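Local coordinates for protein putative aldo/keto reductase (Salmonella enterica subsp. enterica serovar Typhimurium, PDB 4R9O) that probably works as an NADP-dependent oxidoreductase of the aldo/keto reductase family, built on a TIM barrel, at residues F20-W25 against V38-E43; R26-N31 against G60-A65. All blocks are in the same frame, centred on the assembly; numbering follows the deposited sequence.

Contact 1 (F20-W25 against V38-E43); sequences FVMGYW and VSFIEE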
loop_
_atom_site.group_PDB
_atom_site.type_symbol
_atom_site.label_atom_id
_atom_site.label_comp_id
_atom_site.label_asym_id
_atom_site.label_seq_id
_atom_site.Cartn_x
_atom_site.Cartn_y
_atom_site.Cartn_z
ATOM N N PHE C 20 27.371 10.872 21.394
ATOM C CA PHE C 20 26.948 11.752 20.312
ATOM C C PHE C 20 28.059 11.841 19.264
ATOM O O PHE C 20 29.237 11.903 19.595
ATOM C CB PHE C 20 26.588 13.143 20.842
ATOM C CG PHE C 20 25.212 13.229 21.445
ATOM C CD1 PHE C 20 24.128 13.611 20.674
ATOM C CD2 PHE C 20 25.007 12.944 22.784
ATOM C CE1 PHE C 20 22.853 13.693 21.225
ATOM C CE2 PHE C 20 23.740 13.035 23.348
ATOM C CZ PHE C 20 22.661 13.411 22.564
ATOM N N VAL C 21 27.666 11.844 17.995
ATOM C CA VAL C 21 28.609 11.830 16.878
ATOM C C VAL C 21 28.500 13.101 16.042
ATOM O O VAL C 21 27.401 13.503 15.655
ATOM C CB VAL C 21 28.360 10.592 15.983
ATOM C CG1 VAL C 21 29.232 10.635 14.722
ATOM C CG2 VAL C 21 28.610 9.313 16.776
ATOM N N MET C 22 29.628 13.757 15.770
ATOM C CA MET C 22 29.595 14.926 14.884
ATOM C C MET C 22 29.640 14.487 13.423
ATOM O O MET C 22 30.622 13.894 12.978
ATOM C CB MET C 22 30.754 15.883 15.181
ATOM C CG MET C 22 30.658 17.198 14.414
ATOM S SD MET C 22 29.216 18.173 14.911
ATOM C CE MET C 22 28.605 18.724 13.322
ATOM N N GLY C 23 28.575 14.780 12.680
ATOM C CA GLY C 23 28.488 14.420 11.267
ATOM C C GLY C 23 28.931 15.560 10.351
ATOM O O GLY C 23 28.568 16.717 10.559
ATOM N N TYR C 24 29.711 15.231 9.326
ATOM C CA TYR C 24 30.299 16.255 8.476
ATOM C C TYR C 24 29.791 16.237 7.030
ATOM O O TYR C 24 30.445 16.773 6.134
ATOM C CB TYR C 24 31.828 16.126 8.507
ATOM C CG TYR C 24 32.432 16.747 9.751
ATOM C CD1 TYR C 24 32.660 18.122 9.818
ATOM C CD2 TYR C 24 32.757 15.975 10.863
ATOM C CE1 TYR C 24 33.197 18.708 10.953
ATOM C CE2 TYR C 24 33.300 16.558 12.012
ATOM C CZ TYR C 24 33.519 17.922 12.049
ATOM O OH TYR C 24 34.065 18.516 13.171
ATOM N N TRP C 25 28.607 15.672 6.804
ATOM C CA TRP C 25 28.095 15.596 5.442
ATOM C C TRP C 25 27.749 16.969 4.867
ATOM O O TRP C 25 27.758 17.134 3.650
ATOM C CB TRP C 25 26.883 14.648 5.372
ATOM C CG TRP C 25 25.536 15.232 5.703
ATOM C CD1 TRP C 25 24.601 15.700 4.816
ATOM C CD2 TRP C 25 24.959 15.378 7.005
ATOM N NE1 TRP C 25 23.485 16.140 5.490
ATOM C CE2 TRP C 25 23.677 15.950 6.834
ATOM C CE3 TRP C 25 25.397 15.080 8.298
ATOM C CZ2 TRP C 25 22.834 16.236 7.910
ATOM C CZ3 TRP C 25 24.555 15.359 9.366
ATOM C CH2 TRP C 25 23.286 15.931 9.165
ATOM N N VAL C 38 39.392 23.787 12.352
ATOM C CA VAL C 38 40.235 23.377 13.470
ATOM C C VAL C 38 39.596 23.771 14.801
ATOM O O VAL C 38 39.489 22.954 15.718
ATOM C CB VAL C 38 41.647 24.004 13.383
ATOM C CG1 VAL C 38 42.378 23.860 14.714
ATOM C CG2 VAL C 38 42.443 23.378 12.236
ATOM N N SER C 39 39.176 25.029 14.894
ATOM C CA SER C 39 38.563 25.553 16.112
ATOM C C SER C 39 37.260 24.828 16.461
ATOM O O SER C 39 37.010 24.529 17.632
ATOM C CB SER C 39 38.302 27.053 15.963
ATOM O OG SER C 39 39.491 27.716 15.592
ATOM N N PHE C 40 36.440 24.563 15.445
ATOM C CA PHE C 40 35.170 23.854 15.628
ATOM C C PHE C 40 35.383 22.426 16.139
ATOM O O PHE C 40 34.679 21.970 17.040
ATOM C CB PHE C 40 34.371 23.827 14.315
ATOM C CG PHE C 40 33.071 23.081 14.415
ATOM C CD1 PHE C 40 31.991 23.634 15.084
ATOM C CD2 PHE C 40 32.929 21.822 13.844
ATOM C CE1 PHE C 40 30.796 22.952 15.187
ATOM C CE2 PHE C 40 31.737 21.124 13.945
ATOM C CZ PHE C 40 30.666 21.682 14.612
ATOM N N ILE C 41 36.347 21.726 15.550
ATOM C CA ILE C 41 36.730 20.394 16.004
ATOM C C ILE C 41 37.189 20.443 17.458
ATOM O O ILE C 41 36.711 19.678 18.290
ATOM C CB ILE C 41 37.855 19.797 15.125
ATOM C CG1 ILE C 41 37.342 19.541 13.703
ATOM C CG2 ILE C 41 38.395 18.508 15.743
ATOM C CD1 ILE C 41 38.431 19.193 12.709
ATOM N N GLU C 42 38.110 21.357 17.763
ATOM C CA GLU C 42 38.593 21.528 19.130
ATOM C C GLU C 42 37.457 21.820 20.101
ATOM O O GLU C 42 37.498 21.396 21.253
ATOM C CB GLU C 42 39.635 22.656 19.196
ATOM C CG GLU C 42 40.957 22.294 18.563
ATOM C CD GLU C 42 41.962 23.419 18.640
ATOM O OE1 GLU C 42 41.546 24.569 18.891
ATOM O OE2 GLU C 42 43.165 23.149 18.446
ATOM N N GLU C 43 36.442 22.546 19.640
ATOM C CA GLU C 43 35.331 22.920 20.509
ATOM C C GLU C 43 34.402 21.741 20.813
ATOM O O GLU C 43 33.909 21.620 21.937
ATOM C CB GLU C 43 34.538 24.083 19.903
ATOM C CG GLU C 43 35.076 25.456 20.341
ATOM C CD GLU C 43 34.513 26.620 19.541
ATOM O OE1 GLU C 43 33.950 26.385 18.454
ATOM O OE2 GLU C 43 34.643 27.777 19.999
#

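Contact 2 (R26-N31 against G60-A65); sequences RLMDWN and GYQCEA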
loop_
_atom_site.group_PDB
_atom_site.type_symbol
_atom_site.label_atom_id
_atom_site.label_comp_id
_atom_site.label_asym_id
_atom_site.label_seq_id
_atom_site.Cartn_x
_atom_site.Cartn_y
_atom_site.Cartn_z
ATOM N N ARG C 26 27.489 17.951 5.732
ATOM C CA ARG C 26 27.135 19.315 5.311
ATOM C C ARG C 26 28.313 20.291 5.367
ATOM O O ARG C 26 28.121 21.496 5.218
ATOM C CB ARG C 26 26.006 19.877 6.188
ATOM C CG ARG C 26 24.694 19.121 6.101
ATOM C CD ARG C 26 23.747 19.755 5.090
ATOM N NE ARG C 26 23.143 20.985 5.604
ATOM C CZ ARG C 26 22.866 22.055 4.864
ATOM N NH1 ARG C 26 22.318 23.125 5.423
ATOM N NH2 ARG C 26 23.134 22.058 3.569
ATOM N N LEU C 27 29.515 19.771 5.602
ATOM C CA LEU C 27 30.696 20.604 5.830
ATOM C C LEU C 27 30.903 21.698 4.786
ATOM O O LEU C 27 31.175 22.843 5.144
ATOM C CB LEU C 27 31.950 19.734 5.904
ATOM C CG LEU C 27 33.286 20.466 6.118
ATOM C CD1 LEU C 27 33.208 21.496 7.247
ATOM C CD2 LEU C 27 34.381 19.456 6.411
ATOM N N MET C 28 30.778 21.363 3.505
ATOM C CA MET C 28 31.009 22.348 2.447
ATOM C C MET C 28 30.030 23.534 2.524
ATOM O O MET C 28 30.381 24.659 2.161
ATOM C CB MET C 28 30.920 21.689 1.059
ATOM C CG MET C 28 31.856 20.496 0.860
ATOM S SD MET C 28 33.574 20.829 1.350
ATOM C CE MET C 28 34.022 22.107 0.179
ATOM N N ASP C 29 28.814 23.284 3.007
ATOM C CA ASP C 29 27.794 24.330 3.092
ATOM C C ASP C 29 28.057 25.304 4.247
ATOM O O ASP C 29 27.505 26.399 4.264
ATOM C CB ASP C 29 26.396 23.724 3.256
ATOM C CG ASP C 29 25.992 22.824 2.088
ATOM O OD1 ASP C 29 26.636 22.874 1.019
ATOM O OD2 ASP C 29 25.014 22.065 2.247
ATOM N N TRP C 30 28.883 24.904 5.211
ATOM C CA TRP C 30 29.189 25.763 6.362
ATOM C C TRP C 30 30.095 26.924 5.975
ATOM O O TRP C 30 30.159 27.932 6.687
ATOM C CB TRP C 30 29.853 24.969 7.488
ATOM C CG TRP C 30 29.051 23.808 7.994
ATOM C CD1 TRP C 30 27.745 23.524 7.721
ATOM C CD2 TRP C 30 29.515 22.771 8.865
ATOM N NE1 TRP C 30 27.364 22.373 8.371
ATOM C CE2 TRP C 30 28.436 21.886 9.073
ATOM C CE3 TRP C 30 30.740 22.506 9.491
ATOM C CZ2 TRP C 30 28.546 20.754 9.876
ATOM C CZ3 TRP C 30 30.847 21.384 10.289
ATOM C CH2 TRP C 30 29.755 20.516 10.471
ATOM N N ASN C 31 30.804 26.774 4.858
ATOM C CA ASN C 31 31.752 27.785 4.383
ATOM C C ASN C 31 32.817 28.136 5.430
ATOM O O ASN C 31 33.035 29.311 5.750
ATOM C CB ASN C 31 31.009 29.053 3.945
ATOM C CG ASN C 31 30.155 28.831 2.709
ATOM O OD1 ASN C 31 28.987 29.223 2.666
ATOM N ND2 ASN C 31 30.734 28.196 1.696
ATOM N N GLY C 60 30.028 16.296 -2.709
ATOM C CA GLY C 60 30.519 16.083 -4.053
ATOM C C GLY C 60 31.957 15.603 -4.041
ATOM O O GLY C 60 32.781 16.086 -4.818
ATOM N N TYR C 61 32.247 14.651 -3.156
ATOM C CA TYR C 61 33.588 14.091 -2.983
ATOM C C TYR C 61 34.582 15.164 -2.530
ATOM O O TYR C 61 35.729 15.174 -2.971
ATOM C CB TYR C 61 34.092 13.423 -4.279
ATOM C CG TYR C 61 33.270 12.223 -4.746
ATOM C CD1 TYR C 61 33.569 10.935 -4.312
ATOM C CD2 TYR C 61 32.210 12.383 -5.634
ATOM C CE1 TYR C 61 32.822 9.829 -4.739
ATOM C CE2 TYR C 61 31.460 11.293 -6.066
ATOM C CZ TYR C 61 31.776 10.021 -5.620
ATOM O OH TYR C 61 31.041 8.941 -6.055
ATOM N N GLN C 62 34.149 16.049 -1.636
ATOM C CA GLN C 62 35.020 17.131 -1.173
ATOM C C GLN C 62 35.187 17.225 0.338
ATOM O O GLN C 62 36.177 17.799 0.812
ATOM C CB GLN C 62 34.504 18.482 -1.668
ATOM C CG GLN C 62 34.612 18.718 -3.149
ATOM C CD GLN C 62 34.008 20.055 -3.528
ATOM O OE1 GLN C 62 32.788 20.187 -3.642
ATOM N NE2 GLN C 62 34.855 21.063 -3.697
ATOM N N CYS C 63 34.223 16.702 1.096
ATOM C CA CYS C 63 34.215 16.922 2.546
ATOM C C CYS C 63 35.378 16.239 3.248
ATOM O O CYS C 63 35.944 16.807 4.179
ATOM C CB CYS C 63 32.900 16.448 3.175
ATOM S SG CYS C 63 31.497 17.548 2.874
ATOM N N GLU C 64 35.725 15.026 2.821
ATOM C CA GLU C 64 36.852 14.320 3.438
ATOM C C GLU C 64 38.130 15.151 3.343
ATOM O O GLU C 64 38.826 15.345 4.335
ATOM C CB GLU C 64 37.076 12.947 2.790
ATOM C CG GLU C 64 36.226 11.825 3.384
ATOM C CD GLU C 64 36.454 10.486 2.688
ATOM O OE1 GLU C 64 36.957 10.474 1.539
ATOM O OE2 GLU C 64 36.122 9.440 3.293
ATOM N N ALA C 65 38.414 15.655 2.147
ATOM C CA ALA C 65 39.637 16.410 1.908
ATOM C C ALA C 65 39.651 17.721 2.679
ATOM O O ALA C 65 40.707 18.177 3.114
ATOM C CB ALA C 65 39.812 16.677 0.414
#

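Contact 1 (F20-W25 against V38-E43)
The ring of Phe40 is the bump of this contact: it reaches from helix 34-46 into the hollow between Met22 and Tyr24 at the end of strand 16-23. Met22 meets it head-on from the strand. The first torsion of Met22 (chi1 -172°) carries CG away from the backbone N, and the bends at chi2 and chi3 then bring sulfur and methyl together against the rim of the ring. Met22 SD lies 3.8 Å from Phe40 CZ. Seen from the ring centroid, the sulfur lies 75° off the normal, so this is a Met-aromatic contact of the edge kind; Met22 CE touches the same edge in the ring plane, also 3.8 Å from Phe40 CZ. The strand carrying Met22 is a parallel stave of the TIM barrel, paired with strands 51-53 and 261-264, and helix 34-46 is packed outside it.

The second wall of the hollow is Tyr24, which runs antiparallel alongside Phe40, with Tyr24 CE1 4.1 Å from Phe40 CE2. Its hydroxyl fits into the notch between two neighbouring helix side chains: Tyr24 OH is 3.6 Å from Phe40 CD2, at the ring edge, and 3.5 Å from Ile41 CG1. Ile41 stands roughly perpendicular to the tyrosine and meets that oxygen with its CG1 branch. These are van der Waals contacts; the polar partner of the hydroxyl is His44, further along the helix, which hydrogen-bonds it. Trp30 packs edge-to-face with Phe40, while the His54 ring meets the Tyr24 ring with their planes nearly parallel.

Contact 2 (R26-N31 against G60-A65)
Leu27 and Met28 bring the short helix 27-30 against Cys63 and Gln62, where helix 63-73 begins, on the rim of the aldo/keto reductase TIM barrel at the C-terminal ends of its strands. Tyr58, the probable proton donor, is close: the Cys63 side chain comes to about 4 Å from it (nearest atoms). The nearest CA pair is Leu27 CA and Cys63 CA, 6.1 Å apart.

The sulfur contacts converge on Cys63. Its SG is 3.6 Å from Met28 CG and 3.8 Å from Leu27 CB, so the thiol sits near the bases of two consecutive side chains and not against their ends. Cys63 holds SG anti to its own carbonyl carbon (chi1 -75°), and this rotation brings the sulfur to the short helix.

Further van der Waals contacts are made by the ends of Leu27 and Met28. The methyl Leu27 CD2 comes to 3.8 Å from the carbonyl oxygen Cys63 O; the leucine also touches Ala66. Met28 takes the more exposed side, bent at both chi2 and chi3, and lies roughly perpendicular to the Gln62 side chain. Gln62 occupies the N-cap position of helix 63-73.

Charged groups stand away from this interface: the Glu64 carboxylate is held by hydrogen bonds with Thr85, Ser116 and Asn119. At the outer margin the methionine curls over the start of the glutamine side chain, with Met28 SD 3.9 Å and Met28 CE 4.1 Å from Gln62 CB.

The centres of contacts 1 and 2 are 13 Å apart, and their segments alternate along the chain: 20-25, 26-31, 38-43, then 60-65. Strand 16-23 leads through a short link into helix 27-30, and helix 34-46 follows. Trp30 joins the two contacts physically, since Trp30 CH2 is 3.6 Å from Met22 CE and Trp30 CZ3 is 3.6 Å from Tyr24 CE1. A second junction is Tyr24 O, 3.5 Å from Cys63 SG. Contact 1 is buried between strand and helix, whereas contact 2 is partly buried; at the C-terminal rim of the barrel both approach Tyr58, the probable proton donor, the Tyr24 side chain to about 6 Å and the Cys63 side chain to about 4 Å (nearest atoms).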